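Local coordinates for carboxysome shell vertex protein CcmL (PDB 4JW0), which probably forms the pentameric vertices of the carboxysome shell and is modelled to induce curvature when inserted into an otherwise flat layer of hexameric shell proteins, at residues Gln28-Ala33 with Asp52-Phe57; Asp83-Ser86 with Leu92-Lys95. All blocks are in the same frame, centred on the assembly; numbering follows the deposited sequence.

In the fold
Interaction 1 is a buried contact, interaction 2 a surface one in a hairpin, their centres about 11 Å apart. The first joins strands 24-30 and 54-59, both partners of strand 2-11 in the five-stranded OB-fold sheet, through apolar side chains alone. The second is a main-chain ladder between strands 84-87 and 90-94, and strand 84-87 also pairs with a strand of a neighbouring subunit, so the sheet runs on across the interface of the pentamer. The two meet directly: Trp54 of interaction 1 stacks on Tyr93 of interaction 2, Glu53 forms a salt bridge with Lys95, and Leu92 packs against the backbone of Glu32 and Ala33. The hairpin is thereby fastened to the barrel.

Interaction 1 (Gln28-Ala33 with Asp52-Phe57); sequences QLIDEA and DEWVLF
Ile30 lays its CG2 methyl over one face of the Trp54 indole, in a buried CH-pi contact on the hairpin side of the OB-fold sheet. The methyl sits 4.2 Å from the centroid of the six-membered ring of Trp54, 26° off the normal, and its nearest ring atom is CH2, 3.8 Å from Ile30 CG2. Strands 24-30 and 54-59 exchange no hydrogen bonds here, because strand 2-11 runs between them in the sheet; Ile30 and Trp54 remain 8.6 Å apart at their CA atoms, and side chains bridge the gap. The tryptophan ring also stacks with Tyr93, while Ile30 O accepts a hydrogen bond from Tyr40 OH of a neighbouring subunit.

Just past the strand, Asp31 OD1 accepts from Ala33 N at 2.7 Å, an Asx turn, from above the carboxylate plane; the same oxygen also accepts from Gln35 N.

Leu29 and Phe57 make the second buried contact, their side chains crossing at about a right angle. With CG of Phe57 set between its own backbone N and carbonyl carbon (chi1 72°), the ring presents its edge to the leucine, and Leu29 CD1 lies in the ring plane, 3.7 Å from Phe57 CZ.

Interaction 2 (Asp83-Ser86 with Leu92-Lys95); sequences DTVS and LYSK
Val85 O is gripped by two backbone N-H groups at once, Leu92 N at 2.9 Å and Tyr93 N at 3.2 Å, the signature of a classic beta bulge in the antiparallel hairpin of strands 84-87 and 90-94. Both bonds are nearly straight, at 167° and 168° at the hydrogen, although each donor is tilted from the carbonyl plane. The bulge falls where the chain turns a corner at Leu92. Val85, the residue opposite the bulge, also donates its N to Tyr93 O, making these two the hydrogen-bonded pair; the next pair, Thr84 with Ser94, is non-hydrogen-bonded, and there Thr84 CA comes within 3.2 Å of Tyr93 O in a CA-H...O contact. The other edge of strand 84-87 pairs with a strand of a neighbouring subunit, so the hairpin carries the sheet across the pentamer interface.

On the face shared by Val85 and Tyr93, Val85 CG2 rests 4.0 Å from Tyr93 CB. The other branch, CG1, extends anti to the valine's backbone N (chi1 -176°) and lies alongside Leu92, 4.1 Å from its CD2.

At the far end Asp83 OD2 is hydrogen-bonded to Ser13 OG of a neighbouring subunit and Lys95 NZ forms a salt bridge with Glu53, and Asp83 OD1 lies alongside the lysine's aliphatic chain, near Lys95 CD. The backbones still join: Lys95 N donates to Asp83 O at 2.8 Å, in the carbonyl plane.

Interaction 1 (Gln28-Ala33 with Asp52-Phe57)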
loop_
_atom_site.group_PDB
_atom_site.type_symbol
_atom_site.label_atom_id
_atom_site.label_comp_id
_atom_site.label_asym_id
_atom_site.label_seq_id
_atom_site.Cartn_x
_atom_site.Cartn_y
_atom_site.Cartn_z
ATOM N N GLN A 28 12.666 12.686 3.997
ATOM C CA GLN A 28 12.908 12.609 2.564
ATOM C C GLN A 28 13.417 11.224 2.198
ATOM O O GLN A 28 14.352 10.719 2.814
ATOM C CB GLN A 28 13.929 13.661 2.130
ATOM C CG GLN A 28 14.272 13.588 0.659
ATOM C CD GLN A 28 15.187 14.717 0.216
ATOM O OE1 GLN A 28 15.942 15.272 1.012
ATOM N NE2 GLN A 28 15.120 15.059 -1.058
ATOM N N LEU A 29 12.803 10.609 1.195
ATOM C CA LEU A 29 13.220 9.280 0.774
ATOM C C LEU A 29 14.634 9.303 0.216
ATOM O O LEU A 29 15.049 10.258 -0.455
ATOM C CB LEU A 29 12.262 8.705 -0.269
ATOM C CG LEU A 29 10.998 8.001 0.239
ATOM C CD1 LEU A 29 11.349 6.649 0.828
ATOM C CD2 LEU A 29 10.262 8.856 1.258
ATOM N N ILE A 30 15.367 8.240 0.517
ATOM C CA ILE A 30 16.710 8.035 0.005
ATOM C C ILE A 30 16.655 6.875 -0.980
ATOM O O ILE A 30 15.956 5.883 -0.737
ATOM C CB ILE A 30 17.685 7.701 1.144
ATOM C CG1 ILE A 30 17.860 8.910 2.067
ATOM C CG2 ILE A 30 19.025 7.232 0.594
ATOM C CD1 ILE A 30 18.453 10.120 1.388
ATOM N N ASP A 31 17.380 6.991 -2.089
ATOM C CA ASP A 31 17.324 5.968 -3.132
ATOM C C ASP A 31 18.413 4.916 -2.954
ATOM O O ASP A 31 19.153 4.929 -1.972
ATOM C CB ASP A 31 17.396 6.599 -4.528
ATOM C CG ASP A 31 18.784 7.083 -4.894
ATOM O OD1 ASP A 31 19.766 6.705 -4.221
ATOM O OD2 ASP A 31 18.891 7.840 -5.884
ATOM N N GLU A 32 18.504 4.007 -3.920
ATOM C CA GLU A 32 19.386 2.847 -3.820
ATOM C C GLU A 32 20.865 3.220 -3.773
ATOM O O GLU A 32 21.698 2.413 -3.370
ATOM C CB GLU A 32 19.155 1.916 -5.008
ATOM C CG GLU A 32 19.523 2.550 -6.346
ATOM C CD GLU A 32 19.855 1.528 -7.414
ATOM O OE1 GLU A 32 19.968 1.931 -8.590
ATOM O OE2 GLU A 32 20.010 0.332 -7.080
ATOM N N ALA A 33 21.187 4.438 -4.199
ATOM C CA ALA A 33 22.573 4.894 -4.235
ATOM C C ALA A 33 22.889 5.860 -3.093
ATOM O O ALA A 33 23.955 6.470 -3.065
ATOM C CB ALA A 33 22.867 5.551 -5.571
ATOM N N ASP A 52 18.894 15.591 9.404
ATOM C CA ASP A 52 19.869 14.968 8.503
ATOM C C ASP A 52 20.266 13.531 8.855
ATOM O O ASP A 52 21.008 12.886 8.111
ATOM C CB ASP A 52 21.120 15.843 8.351
ATOM C CG ASP A 52 20.866 17.079 7.499
ATOM O OD1 ASP A 52 19.949 17.042 6.653
ATOM O OD2 ASP A 52 21.584 18.087 7.673
ATOM N N GLU A 53 19.762 13.009 9.965
ATOM C CA GLU A 53 20.011 11.613 10.291
ATOM C C GLU A 53 19.262 10.700 9.329
ATOM O O GLU A 53 18.187 11.047 8.845
ATOM C CB GLU A 53 19.602 11.322 11.733
ATOM C CG GLU A 53 20.516 11.965 12.762
ATOM C CD GLU A 53 20.324 11.397 14.155
ATOM O OE1 GLU A 53 19.238 11.577 14.732
ATOM O OE2 GLU A 53 21.265 10.771 14.677
ATOM N N TRP A 54 19.847 9.544 9.029
ATOM C CA TRP A 54 19.173 8.540 8.225
ATOM C C TRP A 54 18.375 7.642 9.147
ATOM O O TRP A 54 18.865 7.234 10.197
ATOM C CB TRP A 54 20.171 7.693 7.437
ATOM C CG TRP A 54 20.689 8.336 6.188
ATOM C CD1 TRP A 54 20.760 9.669 5.917
ATOM C CD2 TRP A 54 21.206 7.663 5.035
ATOM N NE1 TRP A 54 21.295 9.867 4.663
ATOM C CE2 TRP A 54 21.579 8.651 4.104
ATOM C CE3 TRP A 54 21.394 6.321 4.701
ATOM C CZ2 TRP A 54 22.126 8.338 2.865
ATOM C CZ3 TRP A 54 21.939 6.013 3.470
ATOM C CH2 TRP A 54 22.298 7.018 2.567
ATOM N N VAL A 55 17.144 7.333 8.758
ATOM C CA VAL A 55 16.319 6.433 9.545
ATOM C C VAL A 55 15.723 5.335 8.678
ATOM O O VAL A 55 15.578 5.488 7.461
ATOM C CB VAL A 55 15.162 7.186 10.240
ATOM C CG1 VAL A 55 15.700 8.269 11.147
ATOM C CG2 VAL A 55 14.204 7.770 9.205
ATOM N N LEU A 56 15.389 4.218 9.314
ATOM C CA LEU A 56 14.508 3.235 8.710
ATOM C C LEU A 56 13.100 3.568 9.157
ATOM O O LEU A 56 12.881 3.897 10.330
ATOM C CB LEU A 56 14.844 1.824 9.178
ATOM C CG LEU A 56 16.064 1.120 8.595
ATOM C CD1 LEU A 56 16.230 -0.224 9.305
ATOM C CD2 LEU A 56 15.945 0.927 7.087
ATOM N N PHE A 57 12.144 3.493 8.238
ATOM C CA PHE A 57 10.757 3.705 8.613
ATOM C C PHE A 57 9.847 2.701 7.933
ATOM O O PHE A 57 10.152 2.191 6.850
ATOM C CB PHE A 57 10.307 5.148 8.343
ATOM C CG PHE A 57 10.140 5.489 6.887
ATOM C CD1 PHE A 57 11.232 5.875 6.124
ATOM C CD2 PHE A 57 8.884 5.462 6.292
ATOM C CE1 PHE A 57 11.084 6.206 4.786
ATOM C CE2 PHE A 57 8.729 5.792 4.952
ATOM C CZ PHE A 57 9.831 6.162 4.198
#

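Interaction 2 (Asp83-Ser86 with Leu92-Lys95)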
loop_
_atom_site.group_PDB
_atom_site.type_symbol
_atom_site.label_atom_id
_atom_site.label_comp_id
_atom_site.label_asym_id
_atom_site.label_seq_id
_atom_site.Cartn_x
_atom_site.Cartn_y
_atom_site.Cartn_z
ATOM N N ASP A 83 22.992 3.475 11.537
ATOM C CA ASP A 83 24.409 3.688 11.792
ATOM C C ASP A 83 25.216 3.416 10.529
ATOM O O ASP A 83 26.078 4.207 10.147
ATOM C CB ASP A 83 24.893 2.773 12.920
ATOM C CG ASP A 83 24.280 3.123 14.258
ATOM O OD1 ASP A 83 23.999 4.320 14.492
ATOM O OD2 ASP A 83 24.070 2.203 15.076
ATOM N N THR A 84 24.930 2.295 9.877
ATOM C CA THR A 84 25.632 1.931 8.651
ATOM C C THR A 84 24.713 1.280 7.630
ATOM O O THR A 84 23.764 0.582 7.981
ATOM C CB THR A 84 26.767 0.918 8.931
ATOM O OG1 THR A 84 26.232 -0.211 9.628
ATOM C CG2 THR A 84 27.869 1.543 9.766
ATOM N N VAL A 85 25.011 1.511 6.360
ATOM C CA VAL A 85 24.454 0.715 5.282
ATOM C C VAL A 85 25.610 0.166 4.475
ATOM O O VAL A 85 26.507 0.913 4.085
ATOM C CB VAL A 85 23.568 1.529 4.336
ATOM C CG1 VAL A 85 22.939 0.605 3.302
ATOM C CG2 VAL A 85 22.499 2.277 5.104
ATOM N N SER A 86 25.597 -1.138 4.238
ATOM C CA SER A 86 26.638 -1.773 3.442
ATOM C C SER A 86 26.044 -2.292 2.143
ATOM O O SER A 86 24.879 -2.679 2.089
ATOM C CB SER A 86 27.284 -2.920 4.220
ATOM O OG SER A 86 26.386 -4.009 4.349
ATOM N N LEU A 92 28.205 2.074 2.074
ATOM C CA LEU A 92 27.470 3.053 1.284
ATOM C C LEU A 92 27.198 4.262 2.165
ATOM O O LEU A 92 27.235 5.407 1.705
ATOM C CB LEU A 92 26.143 2.467 0.800
ATOM C CG LEU A 92 25.174 3.446 0.127
ATOM C CD1 LEU A 92 25.679 3.872 -1.244
ATOM C CD2 LEU A 92 23.783 2.834 0.021
ATOM N N TYR A 93 26.921 3.992 3.438
ATOM C CA TYR A 93 26.647 5.039 4.408
ATOM C C TYR A 93 27.223 4.680 5.761
ATOM O O TYR A 93 27.066 3.558 6.243
ATOM C CB TYR A 93 25.142 5.254 4.560
ATOM C CG TYR A 93 24.779 6.248 5.643
ATOM C CD1 TYR A 93 24.779 7.614 5.386
ATOM C CD2 TYR A 93 24.437 5.823 6.918
ATOM C CE1 TYR A 93 24.443 8.527 6.362
ATOM C CE2 TYR A 93 24.102 6.733 7.910
ATOM C CZ TYR A 93 24.111 8.083 7.627
ATOM O OH TYR A 93 23.773 8.992 8.603
ATOM N N SER A 94 27.900 5.645 6.367
ATOM C CA SER A 94 28.362 5.520 7.735
ATOM C C SER A 94 28.022 6.815 8.452
ATOM O O SER A 94 28.336 7.907 7.980
ATOM C CB SER A 94 29.865 5.247 7.784
ATOM O OG SER A 94 30.312 5.122 9.121
ATOM N N LYS A 95 27.359 6.683 9.592
ATOM C CA LYS A 95 26.900 7.836 10.348
ATOM C C LYS A 95 28.074 8.701 10.812
ATOM O O LYS A 95 27.987 9.927 10.829
ATOM C CB LYS A 95 26.098 7.355 11.550
ATOM C CG LYS A 95 25.356 8.442 12.268
ATOM C CD LYS A 95 24.594 7.877 13.455
ATOM C CE LYS A 95 23.754 8.945 14.116
ATOM N NZ LYS A 95 23.011 9.748 13.105
#